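Local coordinates for protein ATP-dependent kinase YFH7 (Saccharomyces cerevisiae, PDB 2GA8) that acts as an ATP-dependent phosphotransferase of the P-loop kinase type and could be involved in assembly of the endoplasmic reticulum membrane, at residues Y23-P33 with T260-L271; T130-A138 with I234-F242. All coordinates share one frame; numbering follows the deposited sequence.

Interaction 1 (Y23-P33 with T260-L271); sequences YRVCVILVGSP and TRIVILEGLYLL
Arg261 folds its side chain over Tyr23, just ahead of strand 25-30. Its CB stands 4.0 Å from Tyr23 O; the chain then bends at chi2 (-64°) and chi3 (-77°), which carries CD over one face of the Tyr23 ring. NE sits above the ring centre and gives a hydrogen bond of 2.7 Å to Tyr23 O, in the carbonyl plane. The guanidinium lies flat on the ring, planes 11° apart, a cation-pi stack, while NH1 and NH2 reach Leu226 O and Thr229 OG1. Arg24, next to Tyr23 in the same segment, returns the grip: NE and NH2 both hold Thr260 O side-on, at 2.9 and 3.0 Å, and NH1 bonds Thr205 OG1. With an alanine here, Thr260 O would probably lose both of its guanidinium donors and Thr205 OG1 its arginine partner. A parallel ladder of backbone bonds follows, from Val25 N on Arg261 O to Gly267 N on Leu29 O. Beyond it Val30 CG2 packs on Leu270 CB at 3.6 Å, and Leu268 CD2 presses tightly on Pro33 CD, 3.5 Å away, in the predicted ATP-binding loop. Strands 25-30 and 262-267 are inner neighbours in the five-stranded parallel sheet, flanked by strands 290-296 and 156-160; helix 192-206 covers Val263 and Leu265, and helix 37-43 packs on Leu29 and Ile264.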
loop_
_atom_site.group_PDB
_atom_site.type_symbol
_atom_site.label_atom_id
_atom_site.label_comp_id
_atom_site.label_asym_id
_atom_site.label_seq_id
_atom_site.Cartn_x
_atom_site.Cartn_y
_atom_site.Cartn_z
ATOM N N TYR A 23 0.566 -16.988 5.368
ATOM C CA TYR A 23 -0.186 -16.421 6.478
ATOM C C TYR A 23 -1.197 -15.402 5.965
ATOM O O TYR A 23 -2.285 -15.242 6.523
ATOM C CB TYR A 23 0.744 -15.731 7.468
ATOM C CG TYR A 23 0.022 -15.327 8.729
ATOM C CD1 TYR A 23 -0.387 -16.289 9.649
ATOM C CD2 TYR A 23 -0.291 -13.992 8.984
ATOM C CE1 TYR A 23 -1.085 -15.937 10.786
ATOM C CE2 TYR A 23 -0.996 -13.626 10.128
ATOM C CZ TYR A 23 -1.388 -14.609 11.022
ATOM O OH TYR A 23 -2.077 -14.260 12.154
ATOM N N ARG A 24 -0.826 -14.690 4.909
ATOM C CA ARG A 24 -1.721 -13.703 4.338
ATOM C C ARG A 24 -1.596 -13.641 2.826
ATOM O O ARG A 24 -0.576 -14.029 2.255
ATOM C CB ARG A 24 -1.465 -12.321 4.968
ATOM C CG ARG A 24 -0.003 -11.996 5.212
ATOM C CD ARG A 24 0.208 -10.591 5.775
ATOM N NE ARG A 24 -0.489 -10.360 7.038
ATOM C CZ ARG A 24 0.026 -9.703 8.075
ATOM N NH1 ARG A 24 1.254 -9.211 8.017
ATOM N NH2 ARG A 24 -0.701 -9.513 9.166
ATOM N N VAL A 25 -2.657 -13.190 2.172
ATOM C CA VAL A 25 -2.633 -13.072 0.727
ATOM C C VAL A 25 -2.652 -11.590 0.400
ATOM O O VAL A 25 -3.205 -10.789 1.150
ATOM C CB VAL A 25 -3.841 -13.772 0.082
ATOM C CG1 VAL A 25 -3.807 -15.262 0.420
ATOM C CG2 VAL A 25 -5.125 -13.143 0.562
ATOM N N CYS A 26 -2.022 -11.225 -0.705
ATOM C CA CYS A 26 -1.968 -9.827 -1.099
ATOM C C CYS A 26 -2.715 -9.594 -2.392
ATOM O O CYS A 26 -2.797 -10.472 -3.247
ATOM C CB CYS A 26 -0.516 -9.373 -1.277
ATOM S SG CYS A 26 0.444 -9.300 0.264
ATOM N N VAL A 27 -3.263 -8.395 -2.518
ATOM C CA VAL A 27 -3.977 -8.014 -3.720
ATOM C C VAL A 27 -3.405 -6.684 -4.169
ATOM O O VAL A 27 -3.269 -5.760 -3.368
ATOM C CB VAL A 27 -5.482 -7.828 -3.466
ATOM C CG1 VAL A 27 -6.173 -7.387 -4.760
ATOM C CG2 VAL A 27 -6.092 -9.125 -2.944
ATOM N N ILE A 28 -3.030 -6.613 -5.438
ATOM C CA ILE A 28 -2.518 -5.380 -6.018
ATOM C C ILE A 28 -3.625 -4.835 -6.907
ATOM O O ILE A 28 -4.189 -5.565 -7.724
ATOM C CB ILE A 28 -1.263 -5.613 -6.897
ATOM C CG1 ILE A 28 -0.022 -5.774 -6.009
ATOM C CG2 ILE A 28 -1.072 -4.423 -7.860
ATOM C CD1 ILE A 28 1.247 -6.126 -6.785
ATOM N N LEU A 29 -3.957 -3.561 -6.718
ATOM C CA LEU A 29 -4.978 -2.913 -7.527
ATOM C C LEU A 29 -4.351 -1.632 -8.067
ATOM O O LEU A 29 -4.030 -0.718 -7.305
ATOM C CB LEU A 29 -6.211 -2.573 -6.681
ATOM C CG LEU A 29 -7.305 -1.798 -7.425
ATOM C CD1 LEU A 29 -7.768 -2.596 -8.643
ATOM C CD2 LEU A 29 -8.477 -1.528 -6.477
ATOM N N VAL A 30 -4.162 -1.584 -9.381
ATOM C CA VAL A 30 -3.570 -0.423 -10.034
ATOM C C VAL A 30 -4.561 0.279 -10.951
ATOM O O VAL A 30 -5.361 -0.359 -11.635
ATOM C CB VAL A 30 -2.334 -0.826 -10.889
ATOM C CG1 VAL A 30 -1.937 0.320 -11.823
ATOM C CG2 VAL A 30 -1.166 -1.181 -9.981
ATOM N N GLY A 31 -4.487 1.602 -10.960
ATOM C CA GLY A 31 -5.352 2.390 -11.816
ATOM C C GLY A 31 -4.813 3.804 -11.851
ATOM O O GLY A 31 -4.174 4.242 -10.894
ATOM N N SER A 32 -5.052 4.520 -12.945
ATOM C CA SER A 32 -4.580 5.895 -13.047
ATOM C C SER A 32 -5.493 6.799 -12.212
ATOM O O SER A 32 -6.500 6.342 -11.673
ATOM C CB SER A 32 -4.557 6.339 -14.518
ATOM O OG SER A 32 -5.798 6.092 -15.155
ATOM N N PRO A 33 -5.140 8.087 -12.074
ATOM C CA PRO A 33 -5.972 9.001 -11.285
ATOM C C PRO A 33 -7.438 8.989 -11.722
ATOM O O PRO A 33 -7.737 9.037 -12.915
ATOM C CB PRO A 33 -5.309 10.355 -11.522
ATOM C CG PRO A 33 -3.862 9.987 -11.666
ATOM C CD PRO A 33 -3.927 8.771 -12.563
ATOM N N THR A 260 -4.932 -9.483 10.293
ATOM C CA THR A 260 -5.015 -9.144 8.878
ATOM C C THR A 260 -4.464 -10.295 8.038
ATOM O O THR A 260 -3.255 -10.534 8.018
ATOM C CB THR A 260 -4.205 -7.878 8.564
ATOM O OG1 THR A 260 -4.543 -6.842 9.501
ATOM C CG2 THR A 260 -4.510 -7.401 7.157
ATOM N N ARG A 261 -5.352 -11.000 7.341
ATOM C CA ARG A 261 -4.943 -12.128 6.513
ATOM C C ARG A 261 -5.043 -11.803 5.022
ATOM O O ARG A 261 -4.657 -12.603 4.171
ATOM C CB ARG A 261 -5.801 -13.350 6.852
ATOM C CG ARG A 261 -5.805 -13.695 8.339
ATOM C CD ARG A 261 -4.419 -14.111 8.845
ATOM N NE ARG A 261 -4.074 -15.481 8.464
ATOM C CZ ARG A 261 -4.548 -16.571 9.068
ATOM N NH1 ARG A 261 -5.382 -16.457 10.096
ATOM N NH2 ARG A 261 -4.211 -17.777 8.627
ATOM N N ILE A 262 -5.575 -10.624 4.724
ATOM C CA ILE A 262 -5.732 -10.153 3.356
ATOM C C ILE A 262 -5.310 -8.688 3.340
ATOM O O ILE A 262 -5.839 -7.877 4.099
ATOM C CB ILE A 262 -7.205 -10.267 2.892
ATOM C CG1 ILE A 262 -7.602 -11.738 2.787
ATOM C CG2 ILE A 262 -7.398 -9.564 1.556
ATOM C CD1 ILE A 262 -9.087 -11.955 2.646
ATOM N N VAL A 263 -4.336 -8.358 2.498
ATOM C CA VAL A 263 -3.852 -6.988 2.396
ATOM C C VAL A 263 -4.109 -6.526 0.974
ATOM O O VAL A 263 -3.640 -7.137 0.012
ATOM C CB VAL A 263 -2.335 -6.883 2.706
ATOM C CG1 VAL A 263 -1.867 -5.437 2.554
ATOM C CG2 VAL A 263 -2.060 -7.376 4.110
ATOM N N ILE A 264 -4.881 -5.451 0.849
ATOM C CA ILE A 264 -5.225 -4.908 -0.451
ATOM C C ILE A 264 -4.418 -3.633 -0.672
ATOM O O ILE A 264 -4.664 -2.623 -0.032
ATOM C CB ILE A 264 -6.734 -4.591 -0.518
ATOM C CG1 ILE A 264 -7.535 -5.876 -0.285
ATOM C CG2 ILE A 264 -7.082 -3.980 -1.870
ATOM C CD1 ILE A 264 -8.980 -5.628 0.148
ATOM N N LEU A 265 -3.444 -3.701 -1.571
ATOM C CA LEU A 265 -2.602 -2.554 -1.865
ATOM C C LEU A 265 -3.098 -1.906 -3.143
ATOM O O LEU A 265 -3.239 -2.576 -4.163
ATOM C CB LEU A 265 -1.145 -2.994 -2.038
ATOM C CG LEU A 265 -0.537 -3.710 -0.827
ATOM C CD1 LEU A 265 -0.672 -5.213 -1.000
ATOM C CD2 LEU A 265 0.927 -3.331 -0.694
ATOM N N GLU A 266 -3.384 -0.608 -3.081
ATOM C CA GLU A 266 -3.870 0.105 -4.259
ATOM C C GLU A 266 -2.986 1.311 -4.508
ATOM O O GLU A 266 -2.558 1.983 -3.569
ATOM C CB GLU A 266 -5.327 0.546 -4.063
ATOM C CG GLU A 266 -5.555 1.426 -2.844
ATOM C CD GLU A 266 -5.603 2.911 -3.166
ATOM O OE1 GLU A 266 -5.216 3.310 -4.286
ATOM O OE2 GLU A 266 -6.020 3.685 -2.279
ATOM N N GLY A 267 -2.701 1.576 -5.775
ATOM C CA GLY A 267 -1.859 2.712 -6.096
ATOM C C GLY A 267 -1.564 2.850 -7.575
ATOM O O GLY A 267 -1.871 1.970 -8.385
ATOM N N LEU A 268 -0.945 3.970 -7.920
ATOM C CA LEU A 268 -0.601 4.275 -9.300
ATOM C C LEU A 268 0.537 3.448 -9.885
ATOM O O LEU A 268 0.482 3.023 -11.041
ATOM C CB LEU A 268 -0.182 5.741 -9.407
ATOM C CG LEU A 268 -1.151 6.859 -9.030
ATOM C CD1 LEU A 268 -0.364 8.152 -8.834
ATOM C CD2 LEU A 268 -2.203 7.019 -10.121
ATOM N N TYR A 269 1.558 3.214 -9.070
ATOM C CA TYR A 269 2.766 2.561 -9.552
ATOM C C TYR A 269 3.143 1.166 -9.082
ATOM O O TYR A 269 4.306 0.763 -9.204
ATOM C CB TYR A 269 3.923 3.536 -9.302
ATOM C CG TYR A 269 3.612 4.922 -9.843
ATOM C CD1 TYR A 269 3.270 5.099 -11.184
ATOM C CD2 TYR A 269 3.613 6.041 -9.011
ATOM C CE1 TYR A 269 2.933 6.351 -11.687
ATOM C CE2 TYR A 269 3.275 7.313 -9.511
ATOM C CZ TYR A 269 2.936 7.450 -10.852
ATOM O OH TYR A 269 2.587 8.679 -11.364
ATOM N N LEU A 270 2.172 0.405 -8.589
ATOM C CA LEU A 270 2.467 -0.935 -8.102
ATOM C C LEU A 270 2.892 -1.907 -9.194
ATOM O O LEU A 270 3.410 -2.978 -8.889
ATOM C CB LEU A 270 1.261 -1.505 -7.353
ATOM C CG LEU A 270 0.729 -0.572 -6.261
ATOM C CD1 LEU A 270 -0.418 -1.245 -5.521
ATOM C CD2 LEU A 270 1.856 -0.214 -5.307
ATOM N N LEU A 271 2.675 -1.531 -10.456
ATOM C CA LEU A 271 3.044 -2.372 -11.597
ATOM C C LEU A 271 3.877 -1.563 -12.593
ATOM O O LEU A 271 3.854 -1.825 -13.798
ATOM C CB LEU A 271 1.783 -2.901 -12.292
ATOM C CG LEU A 271 0.923 -3.886 -11.490
ATOM C CD1 LEU A 271 -0.372 -4.155 -12.239
ATOM C CD2 LEU A 271 1.705 -5.184 -11.257
#

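Interaction 2 (T130-A138 with I234-F242); sequences TANAIRIAA and IPDIFVPGF
Ile134 and Ile237 share one side-chain setting, chi1 -67° and -60°, which turns each CG2 anti to its own backbone N and brings the two methyls together at 3.9 Å, the two side chains running alongside each other in the same direction. Ile136, set likewise, lays its CG2 against Pro235 CG at 3.7 Å. On the other face of the sheet Arg135 and Phe238 form a hydrogen-bonded antiparallel pair: Arg135 N donates to Phe238 O, and Phe238 N returns a nearly straight bond (179° at the hydrogen) of 2.7 Å to Arg135 O. Their CB atoms meet at 4.0 Å; beyond CB the Arg135 chain is extended from CG to NE, and NH1 makes only a long, weak ion pair with Asp252 OD1. The Phe238 ring turns its edge to Arg135 O and to Ala137 CB, the latter 4.3 Å from CE2. Ala137 N adds a third bond, to Asp236 O at 3.1 Å, beyond the non-hydrogen-bonded pair Ile136-Ile237. Toward the other end the ladder gives way to packing: Pro240, which has no N-H to offer, sets CD 3.3 Å from Ala133 O, while Asn132 turns its ND2 to Gly163 O and His165 O. Helix 192-206 packs on Ile134 through Asn194 and Leu198, and on Ile237 through Ile201, so the isoleucine face is buried, whereas Arg135 and Phe238 remain partly exposed. This is a short antiparallel pairing of neighbouring strands inside a mixed beta-sheet, distinct from the parallel sheet that carries the P-loop and away from the predicted ATP site.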
loop_
_atom_site.group_PDB
_atom_site.type_symbol
_atom_site.label_atom_id
_atom_site.label_comp_id
_atom_site.label_asym_id
_atom_site.label_seq_id
_atom_site.Cartn_x
_atom_site.Cartn_y
_atom_site.Cartn_z
ATOM N N THR A 130 10.976 10.504 8.294
ATOM C CA THR A 130 9.918 10.099 9.213
ATOM C C THR A 130 8.489 10.230 8.698
ATOM O O THR A 130 7.599 9.521 9.167
ATOM C CB THR A 130 10.022 10.862 10.547
ATOM O OG1 THR A 130 9.882 12.265 10.307
ATOM C CG2 THR A 130 11.363 10.593 11.202
ATOM N N ALA A 131 8.265 11.124 7.740
ATOM C CA ALA A 131 6.923 11.330 7.199
ATOM C C ALA A 131 6.339 10.082 6.538
ATOM O O ALA A 131 5.123 9.915 6.488
ATOM C CB ALA A 131 6.928 12.489 6.208
ATOM N N ASN A 132 7.201 9.209 6.021
ATOM C CA ASN A 132 6.731 7.985 5.374
ATOM C C ASN A 132 7.159 6.757 6.168
ATOM O O ASN A 132 7.220 5.650 5.636
ATOM C CB ASN A 132 7.300 7.882 3.956
ATOM C CG ASN A 132 7.010 9.113 3.122
ATOM O OD1 ASN A 132 7.922 9.755 2.609
ATOM N ND2 ASN A 132 5.734 9.442 2.978
ATOM N N ALA A 133 7.456 6.955 7.446
ATOM C CA ALA A 133 7.900 5.857 8.290
ATOM C C ALA A 133 6.874 4.744 8.465
ATOM O O ALA A 133 5.665 4.987 8.516
ATOM C CB ALA A 133 8.310 6.391 9.671
ATOM N N ILE A 134 7.387 3.520 8.539
ATOM C CA ILE A 134 6.585 2.326 8.788
ATOM C C ILE A 134 6.924 2.040 10.248
ATOM O O ILE A 134 8.087 2.146 10.638
ATOM C CB ILE A 134 7.056 1.132 7.929
ATOM C CG1 ILE A 134 6.771 1.412 6.452
ATOM C CG2 ILE A 134 6.370 -0.155 8.396
ATOM C CD1 ILE A 134 7.505 0.477 5.505
ATOM N N ARG A 135 5.925 1.702 11.057
ATOM C CA ARG A 135 6.176 1.425 12.468
ATOM C C ARG A 135 5.758 0.016 12.838
ATOM O O ARG A 135 4.681 -0.442 12.463
ATOM C CB ARG A 135 5.445 2.442 13.348
ATOM C CG ARG A 135 5.992 3.856 13.205
ATOM C CD ARG A 135 5.409 4.797 14.249
ATOM N NE ARG A 135 6.063 6.103 14.210
ATOM C CZ ARG A 135 5.993 6.943 13.183
ATOM N NH1 ARG A 135 5.292 6.620 12.103
ATOM N NH2 ARG A 135 6.636 8.102 13.229
ATOM N N ILE A 136 6.628 -0.670 13.568
ATOM C CA ILE A 136 6.364 -2.039 13.986
ATOM C C ILE A 136 6.375 -2.113 15.511
ATOM O O ILE A 136 7.327 -1.669 16.154
ATOM C CB ILE A 136 7.432 -2.988 13.418
ATOM C CG1 ILE A 136 7.564 -2.768 11.906
ATOM C CG2 ILE A 136 7.050 -4.437 13.701
ATOM C CD1 ILE A 136 8.695 -3.535 11.276
ATOM N N ALA A 137 5.314 -2.669 16.086
ATOM C CA ALA A 137 5.209 -2.785 17.537
ATOM C C ALA A 137 5.638 -4.167 18.030
ATOM O O ALA A 137 6.517 -4.799 17.445
ATOM C CB ALA A 137 3.783 -2.490 17.975
ATOM N N ALA A 138 5.018 -4.626 19.112
ATOM C CA ALA A 138 5.330 -5.931 19.688
ATOM C C ALA A 138 4.088 -6.814 19.731
ATOM O O ALA A 138 3.140 -6.534 20.467
ATOM C CB ALA A 138 5.900 -5.760 21.092
ATOM N N ILE A 234 3.058 -12.572 14.903
ATOM C CA ILE A 234 2.938 -11.467 13.953
ATOM C C ILE A 234 2.661 -10.148 14.670
ATOM O O ILE A 234 1.622 -9.984 15.299
ATOM C CB ILE A 234 1.808 -11.761 12.931
ATOM C CG1 ILE A 234 2.106 -13.074 12.201
ATOM C CG2 ILE A 234 1.672 -10.606 11.938
ATOM C CD1 ILE A 234 3.344 -13.036 11.307
ATOM N N PRO A 235 3.591 -9.183 14.573
ATOM C CA PRO A 235 3.416 -7.889 15.235
ATOM C C PRO A 235 2.515 -6.942 14.459
ATOM O O PRO A 235 2.211 -7.181 13.293
ATOM C CB PRO A 235 4.838 -7.362 15.311
ATOM C CG PRO A 235 5.377 -7.779 13.961
ATOM C CD PRO A 235 4.856 -9.214 13.813
ATOM N N ASP A 236 2.084 -5.870 15.117
ATOM C CA ASP A 236 1.254 -4.871 14.459
ATOM C C ASP A 236 2.178 -4.033 13.587
ATOM O O ASP A 236 3.263 -3.648 14.015
ATOM C CB ASP A 236 0.572 -3.948 15.479
ATOM C CG ASP A 236 -0.580 -4.618 16.207
ATOM O OD1 ASP A 236 -1.028 -5.694 15.765
ATOM O OD2 ASP A 236 -1.049 -4.052 17.219
ATOM N N ILE A 237 1.745 -3.762 12.362
ATOM C CA ILE A 237 2.529 -2.952 11.438
ATOM C C ILE A 237 1.691 -1.728 11.116
ATOM O O ILE A 237 0.567 -1.857 10.635
ATOM C CB ILE A 237 2.820 -3.718 10.136
ATOM C CG1 ILE A 237 3.603 -4.991 10.452
ATOM C CG2 ILE A 237 3.609 -2.830 9.173
ATOM C CD1 ILE A 237 3.718 -5.941 9.276
ATOM N N PHE A 238 2.233 -0.548 11.394
ATOM C CA PHE A 238 1.533 0.704 11.135
ATOM C C PHE A 238 2.090 1.389 9.900
ATOM O O PHE A 238 3.293 1.599 9.785
ATOM C CB PHE A 238 1.662 1.624 12.346
ATOM C CG PHE A 238 0.966 1.097 13.560
ATOM C CD1 PHE A 238 -0.394 1.313 13.739
ATOM C CD2 PHE A 238 1.656 0.328 14.493
ATOM C CE1 PHE A 238 -1.062 0.766 14.833
ATOM C CE2 PHE A 238 0.996 -0.222 15.590
ATOM C CZ PHE A 238 -0.361 -0.004 15.758
ATOM N N VAL A 239 1.203 1.736 8.978
ATOM C CA VAL A 239 1.628 2.379 7.747
ATOM C C VAL A 239 1.035 3.775 7.627
ATOM O O VAL A 239 -0.101 4.024 8.042
ATOM C CB VAL A 239 1.247 1.520 6.512
ATOM C CG1 VAL A 239 1.843 0.122 6.653
ATOM C CG2 VAL A 239 -0.251 1.427 6.375
ATOM N N PRO A 240 1.808 4.712 7.061
ATOM C CA PRO A 240 1.350 6.092 6.894
ATOM C C PRO A 240 0.161 6.240 5.956
ATOM O O PRO A 240 -0.104 5.381 5.113
ATOM C CB PRO A 240 2.593 6.803 6.371
ATOM C CG PRO A 240 3.259 5.728 5.554
ATOM C CD PRO A 240 3.143 4.526 6.467
ATOM N N GLY A 241 -0.550 7.350 6.120
ATOM C CA GLY A 241 -1.695 7.647 5.285
ATOM C C GLY A 241 -1.473 9.045 4.748
ATOM O O GLY A 241 -0.497 9.696 5.112
ATOM N N PHE A 242 -2.356 9.516 3.878
ATOM C CA PHE A 242 -2.197 10.856 3.339
ATOM C C PHE A 242 -3.329 11.752 3.816
ATOM O O PHE A 242 -4.505 11.414 3.669
ATOM C CB PHE A 242 -2.184 10.825 1.809
ATOM C CG PHE A 242 -1.678 12.097 1.188
ATOM C CD1 PHE A 242 -0.312 12.357 1.119
ATOM C CD2 PHE A 242 -2.565 13.048 0.698
ATOM C CE1 PHE A 242 0.165 13.544 0.569
ATOM C CE2 PHE A 242 -2.097 14.243 0.146
ATOM C CZ PHE A 242 -0.728 14.490 0.083
#

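From the N terminus, after helix 4-17, the chain passes through 23-33, a strand leading into the P-loop, and much later returns at 260-271, so interaction 1 closes a loop of 226 intervening residues. Interaction 2 is nested wholly within it: 130-138 is met by 234-242 across 95 residues. The inner loop itself includes strand 156-160 of the parallel sheet and helix 192-206, and only afterwards does 260-271 pair with 23-33. The outer closure ties together the core of the kinase sheet, the inner one the mixed sheet. Their centres are about 17 Å apart, yet they touch where Ile234 packs its CG1 on Tyr23 CE2 at 3.8 Å, and helix 192-206 contacts both sheets.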